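PDB 7N7Z: acetyl-CoA C-acetyltransferase from Syntrophomonas wolfei subsp. wolfei, which probably catalyses the reversible thiolase condensation of two acetyl-CoA molecules into acetoacetyl-CoA and free coenzyme A. Local coordinates for residues 145-149 with 150-154; 165-168 with 169-172; 346-349 with 350-354. All blocks are in the same frame, centred on the assembly; numbering follows the deposited sequence.

Interaction 1 (145-149 with 150-154)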
ATOM      1  N   ASP B 145       8.073  -4.318   5.960  1.00 32.12           N
ATOM      2  CA  ASP B 145       9.390  -4.390   5.339  1.00 34.18           C
ATOM      3  C   ASP B 145       9.763  -5.861   5.198  1.00 30.91           C
ATOM      4  O   ASP B 145      10.102  -6.520   6.186  1.00 30.86           O
ATOM      5  CB  ASP B 145      10.416  -3.630   6.174  1.00 30.79           C
ATOM      6  CG  ASP B 145      11.770  -3.544   5.498  1.00 33.12           C
ATOM      7  OD1 ASP B 145      12.015  -4.330   4.559  1.00 30.84           O
ATOM      8  OD2 ASP B 145      12.586  -2.691   5.901  1.00 30.29           O
ATOM      9  N   ALA B 146       9.694  -6.383   3.970  1.00 32.22           N
ATOM     10  CA  ALA B 146       9.906  -7.812   3.761  1.00 31.87           C
ATOM     11  C   ALA B 146      11.315  -8.240   4.148  1.00 33.54           C
ATOM     12  O   ALA B 146      11.515  -9.376   4.595  1.00 31.97           O
ATOM     13  CB  ALA B 146       9.625  -8.175   2.304  1.00 33.05           C
ATOM     14  N   MET B 147      12.305  -7.361   3.976  1.00 32.67           N
ATOM     15  CA  MET B 147      13.662  -7.702   4.387  1.00 31.64           C
ATOM     16  C   MET B 147      13.708  -8.086   5.859  1.00 36.54           C
ATOM     17  O   MET B 147      14.554  -8.891   6.267  1.00 37.46           O
ATOM     18  CB  MET B 147      14.607  -6.531   4.113  1.00 33.14           C
ATOM     19  CG  MET B 147      16.057  -6.783   4.525  1.00 32.03           C
ATOM     20  SD  MET B 147      16.902  -5.302   5.100  1.00 45.17           S
ATOM     21  CE  MET B 147      16.636  -4.200   3.718  1.00 31.33           C
ATOM     22  N   LEU B 148      12.814  -7.522   6.667  1.00 34.26           N
ATOM     23  CA  LEU B 148      12.741  -7.852   8.085  1.00 38.24           C
ATOM     24  C   LEU B 148      11.767  -8.999   8.338  1.00 37.86           C
ATOM     25  O   LEU B 148      12.146 -10.035   8.893  1.00 37.53           O
ATOM     26  CB  LEU B 148      12.330  -6.611   8.887  1.00 37.82           C
ATOM     27  CG  LEU B 148      13.226  -5.381   8.738  1.00 36.59           C
ATOM     28  CD1 LEU B 148      12.676  -4.234   9.568  1.00 43.90           C
ATOM     29  CD2 LEU B 148      14.656  -5.698   9.139  1.00 37.96           C
ATOM     30  N   SER B 149      10.511  -8.831   7.916  1.00 38.94           N
ATOM     31  CA  SER B 149       9.473  -9.792   8.275  1.00 39.99           C
ATOM     32  C   SER B 149       9.684 -11.140   7.601  1.00 39.33           C
ATOM     33  O   SER B 149       9.342 -12.179   8.179  1.00 43.92           O
ATOM     34  CB  SER B 149       8.096  -9.229   7.917  1.00 39.33           C
ATOM     35  OG  SER B 149       7.972  -9.014   6.520  1.00 39.09           O
ATOM     36  N   ASP B 150      10.242 -11.152   6.391  1.00 34.98           N
ATOM     37  CA  ASP B 150      10.453 -12.383   5.642  1.00 37.51           C
ATOM     38  C   ASP B 150      11.913 -12.817   5.621  1.00 37.89           C
ATOM     39  O   ASP B 150      12.259 -13.752   4.892  1.00 33.43           O
ATOM     40  CB  ASP B 150       9.947 -12.215   4.206  1.00 36.85           C
ATOM     41  CG  ASP B 150       8.441 -12.386   4.085  1.00 37.38           C
ATOM     42  OD1 ASP B 150       7.803 -12.861   5.049  1.00 33.74           O
ATOM     43  OD2 ASP B 150       7.896 -12.041   3.016  1.00 36.36           O
ATOM     44  N   GLY B 151      12.778 -12.169   6.401  1.00 37.05           N
ATOM     45  CA  GLY B 151      14.192 -12.480   6.362  1.00 39.76           C
ATOM     46  C   GLY B 151      14.933 -12.249   7.663  1.00 40.06           C
ATOM     47  O   GLY B 151      15.297 -13.207   8.352  1.00 45.14           O
ATOM     48  N   LEU B 152      15.170 -10.982   8.012  1.00 38.24           N
ATOM     49  CA  LEU B 152      16.024 -10.685   9.157  1.00 41.27           C
ATOM     50  C   LEU B 152      15.329 -10.971  10.483  1.00 45.09           C
ATOM     51  O   LEU B 152      15.990 -11.361  11.453  1.00 44.47           O
ATOM     52  CB  LEU B 152      16.481  -9.226   9.109  1.00 39.06           C
ATOM     53  CG  LEU B 152      17.503  -8.841   8.035  1.00 39.01           C
ATOM     54  CD1 LEU B 152      18.012  -7.427   8.280  1.00 42.69           C
ATOM     55  CD2 LEU B 152      18.668  -9.817   7.977  1.00 37.98           C
ATOM     56  N   VAL B 153      14.017 -10.778  10.559  1.00 41.18           N
ATOM     57  CA  VAL B 153      13.267 -11.051  11.780  1.00 44.42           C
ATOM     58  C   VAL B 153      12.872 -12.523  11.762  1.00 46.45           C
ATOM     59  O   VAL B 153      12.081 -12.952  10.918  1.00 47.71           O
ATOM     60  CB  VAL B 153      12.038 -10.144  11.908  1.00 43.82           C
ATOM     61  CG1 VAL B 153      11.328 -10.402  13.230  1.00 46.30           C
ATOM     62  CG2 VAL B 153      12.443  -8.685  11.801  1.00 41.78           C
ATOM     63  N   CYS B 154      13.429 -13.297  12.687  1.00 50.08           N
ATOM     64  CA  CYS B 154      13.134 -14.719  12.789  1.00 56.23           C
ATOM     65  C   CYS B 154      12.011 -14.939  13.796  1.00 59.67           C
ATOM     66  O   CYS B 154      12.099 -14.489  14.943  1.00 54.95           O
ATOM     67  CB  CYS B 154      14.381 -15.499  13.208  1.00 59.36           C
ATOM     68  SG  CYS B 154      14.225 -17.293  13.053  1.00 61.84           S
TER
HETATM   69  O   HOH W   1       5.984 -11.507   6.442  1.00 33.71           O
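Leu148 lays its CD2 methyl against CD1 of Leu152, 3.9 Å away, the two branched side chains slanting across one another along one flank of a short helix. The same CD1 of Leu152 lies 4.0 Å from SD of Met147. Met147 keeps alongside the leucine, both heading in one direction: CG of Met147 is anti to the backbone N (chi1 179°), and bends at the next two bonds let the pliable thioether follow its neighbour. Farther along, CB of Leu148 meets CG2 of Val153 at 3.6 Å, so the beta-branched residue that first leaves the helix is folded back on its last turn.

The backbone explains this spacing. Asp150 N donates to Ala146 O (2.8 Å) as in an ordinary alpha-helix, but Leu152 N reaches five residues back to Met147 O (2.8 Å), and Val153 N likewise to Leu148 O (2.6 Å). Helix 146-152 of the thiolase N-terminal domain thus finishes in a wider, pi-type turn. Gly151 suits this turn because a beta-carbon on it would run into Met147 O.

Around this framework stand the polar residues. Asp145 is the N-cap, its OD1 taking a weak bond from Met147 N while forming a salt bridge with Arg133 of the second subunit. Asp150 puts both carboxylate oxygens on backbone amides of that subunit, OD2 on Gly64 N and OD1 on Gly66 N. A water that donates to Asp150 OD1 at 2.7 Å also bonds Ser149 OG, linking adjacent side chains on the helix. On the apolar side, the side chain of Leu152 comes within about 6 Å of that of His358, a predicted active-site proton acceptor.

Interaction 2 (165-168 with 169-172)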
ATOM      1  N   ALA B 165      22.425 -12.711  18.323  1.00 42.83           N
ATOM      2  CA  ALA B 165      23.813 -12.420  18.665  1.00 43.94           C
ATOM      3  C   ALA B 165      23.930 -11.983  20.120  1.00 43.86           C
ATOM      4  O   ALA B 165      24.902 -12.327  20.802  1.00 43.47           O
ATOM      5  CB  ALA B 165      24.373 -11.347  17.733  1.00 40.59           C
ATOM      6  N   GLU B 166      22.946 -11.226  20.611  1.00 45.22           N
ATOM      7  CA  GLU B 166      22.947 -10.838  22.017  1.00 45.15           C
ATOM      8  C   GLU B 166      22.838 -12.063  22.916  1.00 47.50           C
ATOM      9  O   GLU B 166      23.427 -12.101  24.003  1.00 45.22           O
ATOM     10  CB  GLU B 166      21.800  -9.866  22.300  1.00 44.39           C
ATOM     11  CG  GLU B 166      22.000  -8.454  21.758  1.00 47.10           C
ATOM     12  CD  GLU B 166      23.228  -7.758  22.319  1.00 50.93           C
ATOM     13  OE1 GLU B 166      23.917  -8.350  23.176  1.00 51.77           O
ATOM     14  OE2 GLU B 166      23.502  -6.612  21.902  1.00 46.63           O
ATOM     15  N   ASN B 167      22.088 -13.078  22.480  1.00 44.92           N
ATOM     16  CA  ASN B 167      21.994 -14.310  23.256  1.00 47.41           C
ATOM     17  C   ASN B 167      23.351 -14.996  23.353  1.00 46.62           C
ATOM     18  O   ASN B 167      23.738 -15.477  24.424  1.00 45.89           O
ATOM     19  CB  ASN B 167      20.964 -15.253  22.631  1.00 46.40           C
ATOM     20  CG  ASN B 167      19.533 -14.760  22.792  1.00 47.72           C
ATOM     21  OD1 ASN B 167      18.731 -14.853  21.862  1.00 46.57           O
ATOM     22  ND2 ASN B 167      19.203 -14.249  23.973  1.00 50.69           N
ATOM     23  N   ILE B 168      24.091 -15.049  22.243  1.00 44.16           N
ATOM     24  CA  ILE B 168      25.413 -15.668  22.266  1.00 47.83           C
ATOM     25  C   ILE B 168      26.341 -14.894  23.192  1.00 46.40           C
ATOM     26  O   ILE B 168      27.102 -15.484  23.970  1.00 49.40           O
ATOM     27  CB  ILE B 168      25.983 -15.766  20.839  1.00 48.61           C
ATOM     28  CG1 ILE B 168      25.399 -16.988  20.125  1.00 47.81           C
ATOM     29  CG2 ILE B 168      27.511 -15.826  20.874  1.00 46.95           C
ATOM     30  CD1 ILE B 168      25.808 -17.112  18.671  1.00 52.55           C
ATOM     31  N   ALA B 169      26.299 -13.561  23.122  1.00 45.16           N
ATOM     32  CA  ALA B 169      27.120 -12.753  24.018  1.00 51.36           C
ATOM     33  C   ALA B 169      26.761 -13.017  25.474  1.00 52.93           C
ATOM     34  O   ALA B 169      27.646 -13.114  26.332  1.00 52.88           O
ATOM     35  CB  ALA B 169      26.957 -11.271  23.685  1.00 51.15           C
ATOM     36  N   GLU B 170      25.466 -13.142  25.770  1.00 46.18           N
ATOM     37  CA  GLU B 170      25.040 -13.405  27.140  1.00 49.46           C
ATOM     38  C   GLU B 170      25.498 -14.783  27.604  1.00 50.42           C
ATOM     39  O   GLU B 170      26.100 -14.921  28.676  1.00 51.75           O
ATOM     40  CB  GLU B 170      23.519 -13.287  27.244  1.00 50.25           C
ATOM     41  CG  GLU B 170      23.001 -11.859  27.233  1.00 55.10           C
ATOM     42  CD  GLU B 170      21.589 -11.752  27.778  1.00 56.55           C
ATOM     43  OE1 GLU B 170      20.765 -12.642  27.475  1.00 55.20           O
ATOM     44  OE2 GLU B 170      21.305 -10.782  28.512  1.00 56.70           O
ATOM     45  N   LYS B 171      25.217 -15.818  26.809  1.00 51.24           N
ATOM     46  CA  LYS B 171      25.537 -17.183  27.221  1.00 51.66           C
ATOM     47  C   LYS B 171      27.020 -17.330  27.535  1.00 52.00           C
ATOM     48  O   LYS B 171      27.393 -17.834  28.601  1.00 53.69           O
ATOM     49  CB  LYS B 171      25.117 -18.169  26.129  1.00 54.48           C
ATOM     50  CG  LYS B 171      25.395 -19.627  26.467  1.00 57.14           C
ATOM     51  CD  LYS B 171      25.237 -20.525  25.251  1.00 59.95           C
ATOM     52  CE  LYS B 171      25.686 -21.946  25.559  1.00 62.57           C
ATOM     53  NZ  LYS B 171      25.685 -22.812  24.349  1.00 64.27           N
ATOM     54  N   TYR B 172      27.880 -16.907  26.614  1.00 54.02           N
ATOM     55  CA  TYR B 172      29.322 -17.007  26.796  1.00 56.81           C
ATOM     56  C   TYR B 172      29.922 -15.773  27.455  1.00 56.30           C
ATOM     57  O   TYR B 172      31.140 -15.726  27.653  1.00 56.85           O
ATOM     58  CB  TYR B 172      30.003 -17.251  25.448  1.00 54.72           C
ATOM     59  CG  TYR B 172      29.689 -18.603  24.853  1.00 55.52           C
ATOM     60  CD1 TYR B 172      30.091 -19.771  25.487  1.00 55.73           C
ATOM     61  CD2 TYR B 172      28.987 -18.713  23.662  1.00 53.55           C
ATOM     62  CE1 TYR B 172      29.807 -21.011  24.948  1.00 57.56           C
ATOM     63  CE2 TYR B 172      28.697 -19.948  23.116  1.00 56.87           C
ATOM     64  CZ  TYR B 172      29.109 -21.093  23.763  1.00 56.92           C
ATOM     65  OH  TYR B 172      28.823 -22.326  23.222  1.00 54.46           O
TER
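Ile168 turns CG2 anti to its own backbone N, and Tyr172, one turn later, sets its ring beside its N (chi1 -68°); together these choices bring CG2 of Ile168 to 4.3 Å from CD2 of Tyr172. Ile168 also faces Leu294, and its side chain lies about 7 Å from that of Cys388, a predicted active-site residue. Lys171 takes a different course: with CG anti to the backbone N (chi1 -179°) and the rest of the chain extended, it runs past the tyrosine. Its CD methylene stands 4.1 Å above one face of the Tyr172 ring, displaced toward the rim, and NZ ends 3.4 Å from Tyr172 OH in a weak hydrogen bond. A long lysine suits this place, since its apolar stem can pass over the rim of one face while the amine remains at the exposed surface.

These residues lie on helix 161-172 of the thiolase N-terminal domain, whose regular backbone spaces them. Lys171 N bonds Asn167 O at 2.8 Å with an N-H...O angle of 170°, and Tyr172 N bonds Ile168 O at 3.1 Å. On the next flank, CG of Glu170 packs 3.3 Å from Glu166 O, its carboxylate carried onward to the exposed surface. Glu166 behaves differently: it is buried, and OE2 accepts from Val245 N, so the acid serves a loop backbone.

CB of Ala169 sits 3.6 Å from Glu166 O, as ordinary helix geometry places it; the small side chain suits the close approach of Val244 and of Ala325 on helix 324-336. That same helix receives Tyr172 at Met333 and Glu336.

Interaction 3 (346-349 with 350-354); sequences KTNH and NGSGI
The chain doubles back between Asn348 and Ser352, bringing CA of Asn348 to 5.6 Å from CA of Gly351, close enough for a reverse turn although no hydrogen bond closes it: Asn348 O and Gly351 N stay 4.1 Å apart. Asn348 itself has a positive phi of 45°, a conformation that asparagine tolerates better than most residues with a side chain. Gly351 also has a positive phi, 79°, which favours glycine, and the chain then straightens toward Ser352, the N-cap of helix 353-356.

Across this bend the Asn348 amide packs against the Ser352 side chain. CG of Asn348 lies 4.0 Å from CB of Ser352, and OD1 of Asn348 lies 4.0 Å from Ser352 OG, a packing distance. Each polar end is bonded outward instead: Asn348 ND2 donates to Val319 O, just ahead of Glu321, whose N donates to Ser352 OG. The bend therefore sits against the end of strand 316-319.

In the thiolase C-terminal domain this turn leads into the Gly-His-Pro motif of the family, which bears His358, predicted to be an active-site proton acceptor. An alanine at Asn348 removes the amide, which would probably leave Val319 O without its bond from ND2 and the Ser352 side chain without the flat group packed on it.

At the crest of the bend, OD1 of Asn350 folds back to 3.4 Å from the carbonyl carbon of His349. The imidazole of His349 points away and is held at both nitrogens, NE2 by Ser345 O and ND1 by Glu374 OE2, while its ring meets that of Tyr316.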
ATOM      1  N   LYS B 346      44.785 -18.045   9.655  1.00 47.71           N
ATOM      2  CA  LYS B 346      44.396 -18.682   8.403  1.00 46.26           C
ATOM      3  C   LYS B 346      42.891 -18.588   8.208  1.00 44.16           C
ATOM      4  O   LYS B 346      42.254 -19.502   7.674  1.00 41.98           O
ATOM      5  CB  LYS B 346      44.855 -20.137   8.366  1.00 45.63           C
ATOM      6  CG  LYS B 346      46.354 -20.317   8.566  1.00 48.80           C
ATOM      7  CD  LYS B 346      46.858 -21.601   7.921  1.00 49.47           C
ATOM      8  CE  LYS B 346      46.182 -22.831   8.512  1.00 51.15           C
ATOM      9  NZ  LYS B 346      47.147 -23.946   8.740  1.00 53.24           N
ATOM     10  N   THR B 347      42.297 -17.475   8.639  1.00 44.70           N
ATOM     11  CA  THR B 347      40.853 -17.296   8.564  1.00 43.54           C
ATOM     12  C   THR B 347      40.540 -15.822   8.362  1.00 41.63           C
ATOM     13  O   THR B 347      41.082 -14.972   9.075  1.00 40.47           O
ATOM     14  CB  THR B 347      40.166 -17.809   9.837  1.00 43.92           C
ATOM     15  OG1 THR B 347      40.432 -19.207  10.000  1.00 44.12           O
ATOM     16  CG2 THR B 347      38.657 -17.585   9.768  1.00 43.12           C
ATOM     17  N   ASN B 348      39.663 -15.529   7.405  1.00 41.02           N
ATOM     18  CA  ASN B 348      39.205 -14.168   7.145  1.00 42.11           C
ATOM     19  C   ASN B 348      40.375 -13.180   7.148  1.00 41.69           C
ATOM     20  O   ASN B 348      40.502 -12.353   8.044  1.00 40.70           O
ATOM     21  CB  ASN B 348      38.168 -13.751   8.194  1.00 41.37           C
ATOM     22  CG  ASN B 348      36.955 -14.656   8.202  1.00 41.99           C
ATOM     23  OD1 ASN B 348      36.602 -15.246   7.181  1.00 42.34           O
ATOM     24  ND2 ASN B 348      36.310 -14.775   9.355  1.00 41.60           N
ATOM     25  N   HIS B 349      41.227 -13.282   6.120  1.00 39.60           N
ATOM     26  CA  HIS B 349      42.410 -12.427   6.065  1.00 41.79           C
ATOM     27  C   HIS B 349      42.060 -10.996   5.683  1.00 41.02           C
ATOM     28  O   HIS B 349      42.742 -10.056   6.106  1.00 41.08           O
ATOM     29  CB  HIS B 349      43.416 -12.987   5.061  1.00 41.58           C
ATOM     30  CG  HIS B 349      44.225 -14.135   5.581  1.00 42.80           C
ATOM     31  ND1 HIS B 349      44.871 -15.023   4.750  1.00 41.01           N
ATOM     32  CD2 HIS B 349      44.496 -14.536   6.846  1.00 43.85           C
ATOM     33  CE1 HIS B 349      45.504 -15.924   5.479  1.00 43.11           C
ATOM     34  NE2 HIS B 349      45.293 -15.651   6.754  1.00 43.59           N
ATOM     35  N   ASN B 350      41.012 -10.810   4.886  1.00 37.27           N
ATOM     36  CA  ASN B 350      40.710  -9.535   4.251  1.00 41.32           C
ATOM     37  C   ASN B 350      39.338  -9.020   4.663  1.00 39.28           C
ATOM     38  O   ASN B 350      38.623  -8.401   3.874  1.00 37.64           O
ATOM     39  CB  ASN B 350      40.801  -9.672   2.734  1.00 42.30           C
ATOM     40  CG  ASN B 350      42.144 -10.213   2.277  1.00 42.07           C
ATOM     41  OD1 ASN B 350      43.196  -9.734   2.702  1.00 40.07           O
ATOM     42  ND2 ASN B 350      42.113 -11.222   1.414  1.00 40.43           N
ATOM     43  N   GLY B 351      38.962  -9.256   5.913  1.00 38.95           N
ATOM     44  CA  GLY B 351      37.662  -8.860   6.402  1.00 40.33           C
ATOM     45  C   GLY B 351      36.570  -9.821   5.970  1.00 40.64           C
ATOM     46  O   GLY B 351      36.722 -10.612   5.039  1.00 39.46           O
ATOM     47  N   SER B 352      35.443  -9.749   6.675  1.00 41.20           N
ATOM     48  CA  SER B 352      34.305 -10.608   6.377  1.00 38.78           C
ATOM     49  C   SER B 352      33.006  -9.817   6.475  1.00 38.77           C
ATOM     50  O   SER B 352      32.973  -8.628   6.140  1.00 38.62           O
ATOM     51  CB  SER B 352      34.289 -11.814   7.318  1.00 40.89           C
ATOM     52  OG  SER B 352      33.461 -12.844   6.806  1.00 43.36           O
ATOM     53  N   GLY B 353      31.933 -10.463   6.938  1.00 41.24           N
ATOM     54  CA  GLY B 353      30.628  -9.823   6.929  1.00 36.76           C
ATOM     55  C   GLY B 353      30.586  -8.505   7.677  1.00 37.41           C
ATOM     56  O   GLY B 353      29.856  -7.589   7.287  1.00 37.30           O
ATOM     57  N   ILE B 354      31.357  -8.386   8.758  1.00 33.65           N
ATOM     58  CA  ILE B 354      31.310  -7.166   9.556  1.00 38.92           C
ATOM     59  C   ILE B 354      31.918  -6.000   8.788  1.00 38.05           C
ATOM     60  O   ILE B 354      31.395  -4.879   8.817  1.00 40.20           O
ATOM     61  CB  ILE B 354      32.015  -7.383  10.907  1.00 40.24           C
ATOM     62  CG1 ILE B 354      31.232  -8.382  11.760  1.00 40.90           C
ATOM     63  CG2 ILE B 354      32.163  -6.059  11.645  1.00 39.84           C
ATOM     64  CD1 ILE B 354      32.028  -8.960  12.916  1.00 40.04           C
TER

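In the fold
Along the chain the three contacts come in series. Interactions 1 and 2 occupy successive helices, 146-152 and 161-172, in the range of the thiolase N-terminal domain, with centres 21 Å apart; interaction 3 lies far later in sequence, in the C-terminal domain, in the turn that runs into helix 353-356. Its centre is 26 Å from that of interaction 1 and 21 Å from that of interaction 2, and no two of the contacts touch. Each nevertheless sends a side chain to within 6 to 8 Å of a predicted catalytic side chain, so they approach the probable active site from separate parts of the fold. Interaction 1 alone touches other subunits.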